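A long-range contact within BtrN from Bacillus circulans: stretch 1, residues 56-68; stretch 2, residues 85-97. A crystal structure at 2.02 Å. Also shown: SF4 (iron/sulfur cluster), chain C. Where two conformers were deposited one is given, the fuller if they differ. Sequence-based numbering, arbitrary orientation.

Stretch 1, residues 56-68: RISFHFYGEPLLC
Stretch 2 (85-97) ARPIIYTNGDFLT

Leu66, in a 3-10 segment (65-67) and with chi1 m, centres the apolar packing: its CB meets Phe95 CB at 3.6 Å, its CD1 reaches Leu96 CD1 at 3.7 Å, and its CD2 lies 4.3 Å from Ile89 CG2. Ile89 (m, m) also takes Pro65, Ile89 CG2 to Pro65 CG 4.1 Å, and Phe59 (m), Ile89 CD1 to Phe59 CD2 3.9 Å. The Phe95 ring (m, chi2 -90°) extends the patch to Leu67, Phe95 CZ to Leu67 CD2 3.4 Å.

Beyond it, strands 56-58 and 86-91 run parallel at 32°, with Arg56 beside Arg86 (CA-CA 4.5 Å) and Ile57 beside Pro87 (CA-CA 4.8 Å). Ile57 carries both backbone hydrogen bonds, its N to Arg86 O at 2.9 Å and its O from Ile88 N at 2.8 Å; the parallel register thus flanks Pro87, which has no N-H to give. Past Ser58 stretch 1 leaves the strand and the chains separate, and water 1 bridges the gap, accepting from Phe59 N and Tyr90 N, each at 2.9 Å. His60 (t) spans it too, ND1 donating to Tyr90 O at 2.8 Å.

At the polar edge, Glu64 (chi1 t, chi2 p), bent at chi2, clasps the strand's end and the first loop residue: Thr91 OG1 donates to Glu64 OE1 at a very short 2.4 Å, and Asn92 N to Glu64 OE2 at 2.9 Å. Glu64 OE1 also accepts from Leu66 N at 3.3 Å, so one carboxylate ties both stretches together.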

# COMPACT_ATOMS: atom_id res chain seq x y z
N ARG A 56 -9.40 -2.58 2.89
CA ARG A 56 -8.74 -1.32 3.23
C ARG A 56 -8.06 -0.70 2.02
O ARG A 56 -7.53 -1.41 1.17
CB ARG A 56 -7.69 -1.53 4.33
CG ARG A 56 -8.00 -2.62 5.30
CD ARG A 56 -8.34 -2.07 6.65
NE ARG A 56 -8.19 -3.08 7.69
CZ ARG A 56 -9.04 -4.08 7.90
NH1 ARG A 56 -10.13 -4.20 7.15
NH2 ARG A 56 -8.81 -4.95 8.87
N ILE A 57 -8.07 0.62 1.96
CA ILE A 57 -7.31 1.34 0.95
C ILE A 57 -6.42 2.39 1.62
O ILE A 57 -6.89 3.20 2.41
CB ILE A 57 -8.23 1.96 -0.15
CG1 ILE A 57 -7.41 2.78 -1.16
CG2 ILE A 57 -9.33 2.83 0.47
CD1 ILE A 57 -8.16 3.06 -2.46
N SER A 58 -5.12 2.34 1.34
CA SER A 58 -4.19 3.38 1.80
C SER A 58 -3.56 4.15 0.63
O SER A 58 -3.59 3.68 -0.52
CB SER A 58 -3.13 2.82 2.75
OG SER A 58 -2.66 1.56 2.34
N PHE A 59 -2.99 5.32 0.92
CA PHE A 59 -2.58 6.27 -0.12
C PHE A 59 -1.09 6.60 -0.09
O PHE A 59 -0.67 7.69 -0.53
CB PHE A 59 -3.38 7.56 0.02
CG PHE A 59 -4.85 7.34 0.00
CD1 PHE A 59 -5.55 7.34 -1.20
CD2 PHE A 59 -5.55 7.11 1.18
CE1 PHE A 59 -6.92 7.13 -1.23
CE2 PHE A 59 -6.92 6.89 1.16
CZ PHE A 59 -7.61 6.91 -0.04
N HIS A 60 -0.29 5.64 0.40
CA HIS A 60 1.15 5.82 0.74
C HIS A 60 2.00 4.60 0.32
O HIS A 60 1.80 3.51 0.86
CB HIS A 60 1.26 5.98 2.27
CG HIS A 60 2.65 6.19 2.79
ND1 HIS A 60 2.96 7.16 3.71
CD2 HIS A 60 3.81 5.52 2.55
CE1 HIS A 60 4.25 7.10 4.00
NE2 HIS A 60 4.79 6.12 3.31
N PHE A 61 2.96 4.77 -0.60
CA PHE A 61 3.82 3.64 -0.94
C PHE A 61 5.12 3.98 -0.24
O PHE A 61 5.44 3.42 0.82
CB PHE A 61 4.00 3.48 -2.45
CG PHE A 61 4.86 2.32 -2.85
CD1 PHE A 61 4.90 1.17 -2.07
CD2 PHE A 61 5.64 2.38 -4.00
CE1 PHE A 61 5.71 0.10 -2.41
CE2 PHE A 61 6.46 1.31 -4.36
CZ PHE A 61 6.49 0.16 -3.56
N TYR A 62 5.86 4.93 -0.80
CA TYR A 62 7.04 5.46 -0.11
C TYR A 62 7.06 6.98 -0.18
O TYR A 62 8.12 7.62 -0.13
CB TYR A 62 8.32 4.87 -0.68
CG TYR A 62 8.62 3.48 -0.17
CD1 TYR A 62 9.32 3.29 1.02
CD2 TYR A 62 8.21 2.36 -0.87
CE1 TYR A 62 9.60 2.02 1.49
CE2 TYR A 62 8.48 1.08 -0.41
CZ TYR A 62 9.17 0.92 0.77
OH TYR A 62 9.44 -0.35 1.22
N GLY A 63 5.87 7.56 -0.31
CA GLY A 63 5.73 9.00 -0.35
C GLY A 63 4.76 9.47 0.72
O GLY A 63 4.10 8.65 1.37
N GLU A 64 4.69 10.78 0.91
CA GLU A 64 3.80 11.38 1.90
C GLU A 64 2.48 11.75 1.24
O GLU A 64 2.46 12.62 0.36
CB GLU A 64 4.46 12.64 2.48
CG GLU A 64 3.58 13.41 3.43
CD GLU A 64 2.98 12.51 4.52
OE1 GLU A 64 1.78 12.70 4.84
OE2 GLU A 64 3.70 11.65 5.07
N PRO A 65 1.38 11.10 1.64
CA PRO A 65 0.11 11.36 0.95
C PRO A 65 -0.40 12.80 1.13
O PRO A 65 -1.04 13.32 0.23
CB PRO A 65 -0.87 10.35 1.57
CG PRO A 65 -0.26 9.98 2.90
CD PRO A 65 1.24 10.09 2.71
N LEU A 66 -0.11 13.44 2.26
CA LEU A 66 -0.57 14.82 2.47
C LEU A 66 0.13 15.83 1.55
O LEU A 66 -0.21 17.02 1.55
CB LEU A 66 -0.42 15.25 3.93
CG LEU A 66 -1.23 14.51 5.00
CD1 LEU A 66 -1.57 15.45 6.15
CD2 LEU A 66 -2.49 13.90 4.45
N LEU A 67 1.11 15.36 0.79
CA LEU A 67 1.78 16.21 -0.20
C LEU A 67 1.04 16.15 -1.53
O LEU A 67 1.28 16.96 -2.42
CB LEU A 67 3.23 15.77 -0.40
CG LEU A 67 4.28 16.43 0.49
CD1 LEU A 67 5.70 15.95 0.15
CD2 LEU A 67 4.19 17.93 0.33
N CYS A 68 0.13 15.19 -1.67
CA CYS A 68 -0.60 15.02 -2.92
C CYS A 68 -1.57 16.19 -3.08
O CYS A 68 -2.42 16.41 -2.22
CB CYS A 68 -1.38 13.71 -2.88
SG CYS A 68 -2.36 13.40 -4.36
N ALA A 85 -15.35 0.36 1.29
CA ALA A 85 -13.92 0.23 1.59
C ALA A 85 -13.55 1.07 2.81
O ALA A 85 -14.32 1.94 3.23
CB ALA A 85 -13.07 0.64 0.41
N ARG A 86 -12.37 0.82 3.38
CA ARG A 86 -11.91 1.52 4.57
C ARG A 86 -10.64 2.30 4.28
O ARG A 86 -9.55 1.72 4.23
CB ARG A 86 -11.69 0.53 5.72
CG ARG A 86 -11.11 1.13 7.01
CD ARG A 86 -11.23 0.13 8.16
NE ARG A 86 -10.45 0.53 9.33
CZ ARG A 86 -10.91 1.32 10.30
NH1 ARG A 86 -10.13 1.62 11.33
NH2 ARG A 86 -12.15 1.80 10.24
N PRO A 87 -10.78 3.62 4.06
CA PRO A 87 -9.66 4.50 3.71
C PRO A 87 -8.80 4.84 4.92
O PRO A 87 -9.32 5.29 5.94
CB PRO A 87 -10.35 5.78 3.18
CG PRO A 87 -11.81 5.38 2.95
CD PRO A 87 -12.07 4.33 3.98
N ILE A 88 -7.49 4.62 4.80
CA ILE A 88 -6.56 4.86 5.90
C ILE A 88 -5.44 5.76 5.41
O ILE A 88 -4.91 5.55 4.32
CB ILE A 88 -5.87 3.55 6.34
CG1 ILE A 88 -6.89 2.43 6.55
CG2 ILE A 88 -5.02 3.80 7.60
CD1 ILE A 88 -7.86 2.69 7.66
N ILE A 89 -5.07 6.76 6.21
CA ILE A 89 -3.91 7.58 5.88
C ILE A 89 -2.70 7.17 6.73
O ILE A 89 -2.77 7.16 7.96
CB ILE A 89 -4.17 9.08 6.12
CG1 ILE A 89 -5.15 9.64 5.08
CG2 ILE A 89 -2.86 9.88 6.07
CD1 ILE A 89 -4.52 9.85 3.72
N TYR A 90 -1.59 6.82 6.07
CA TYR A 90 -0.33 6.65 6.77
C TYR A 90 0.51 7.90 6.45
O TYR A 90 0.81 8.17 5.28
CB TYR A 90 0.38 5.40 6.29
CG TYR A 90 -0.34 4.09 6.60
CD1 TYR A 90 -1.43 3.67 5.84
CD2 TYR A 90 0.08 3.28 7.64
CE1 TYR A 90 -2.08 2.47 6.12
CE2 TYR A 90 -0.56 2.08 7.92
CZ TYR A 90 -1.64 1.69 7.16
OH TYR A 90 -2.28 0.50 7.44
N THR A 91 0.88 8.66 7.48
CA THR A 91 1.52 9.95 7.24
C THR A 91 2.63 10.24 8.26
O THR A 91 2.56 9.77 9.39
CB THR A 91 0.47 11.08 7.28
OG1 THR A 91 1.10 12.35 7.08
CG2 THR A 91 -0.28 11.08 8.62
N ASN A 92 3.66 11.00 7.86
CA ASN A 92 4.67 11.42 8.84
C ASN A 92 4.16 12.53 9.74
O ASN A 92 4.83 12.91 10.71
CB ASN A 92 6.01 11.82 8.19
CG ASN A 92 5.88 12.94 7.17
OD1 ASN A 92 5.03 13.83 7.29
ND2 ASN A 92 6.71 12.88 6.13
N GLY A 93 2.98 13.07 9.41
CA GLY A 93 2.33 14.06 10.25
C GLY A 93 2.72 15.51 10.04
O GLY A 93 2.04 16.41 10.54
N ASP A 94 3.79 15.77 9.29
CA ASP A 94 4.31 17.14 9.16
C ASP A 94 3.33 18.10 8.48
O ASP A 94 3.44 19.32 8.62
CB ASP A 94 5.63 17.14 8.40
CG ASP A 94 6.69 16.29 9.08
OD1 ASP A 94 6.60 16.11 10.32
OD2 ASP A 94 7.61 15.82 8.38
N PHE A 95 2.39 17.55 7.73
CA PHE A 95 1.37 18.34 7.04
C PHE A 95 -0.02 18.20 7.65
O PHE A 95 -0.97 18.82 7.18
CB PHE A 95 1.32 17.97 5.55
CG PHE A 95 2.51 18.46 4.77
CD1 PHE A 95 2.48 19.70 4.17
CD2 PHE A 95 3.64 17.68 4.64
CE1 PHE A 95 3.57 20.17 3.44
CE2 PHE A 95 4.74 18.13 3.92
CZ PHE A 95 4.71 19.39 3.32
N LEU A 96 -0.14 17.38 8.69
CA LEU A 96 -1.43 17.09 9.30
C LEU A 96 -1.87 18.14 10.33
O LEU A 96 -1.72 17.94 11.53
CB LEU A 96 -1.43 15.70 9.95
CG LEU A 96 -2.80 15.15 10.35
CD1 LEU A 96 -3.75 15.16 9.17
CD2 LEU A 96 -2.66 13.74 10.92
N THR A 97 -2.41 19.25 9.85
CA THR A 97 -3.00 20.25 10.74
C THR A 97 -4.33 19.70 11.22
O THR A 97 -4.81 18.68 10.72
CB THR A 97 -3.26 21.57 10.00
OG1 THR A 97 -4.10 21.34 8.87
CG2 THR A 97 -1.94 22.20 9.55
FE1 SF4 C . 9.28 9.66 4.18
FE2 SF4 C . 10.91 8.90 6.14
FE3 SF4 C . 10.51 7.27 4.08
FE4 SF4 C . 8.48 7.69 5.83
S1 SF4 C . 10.47 6.64 6.28
S2 SF4 C . 8.31 7.68 3.54
S3 SF4 C . 8.85 9.89 6.42
S4 SF4 C . 11.56 9.33 3.99
O HOH W 1 -1.70 6.69 3.18
O HOH W 2 2.56 14.95 6.55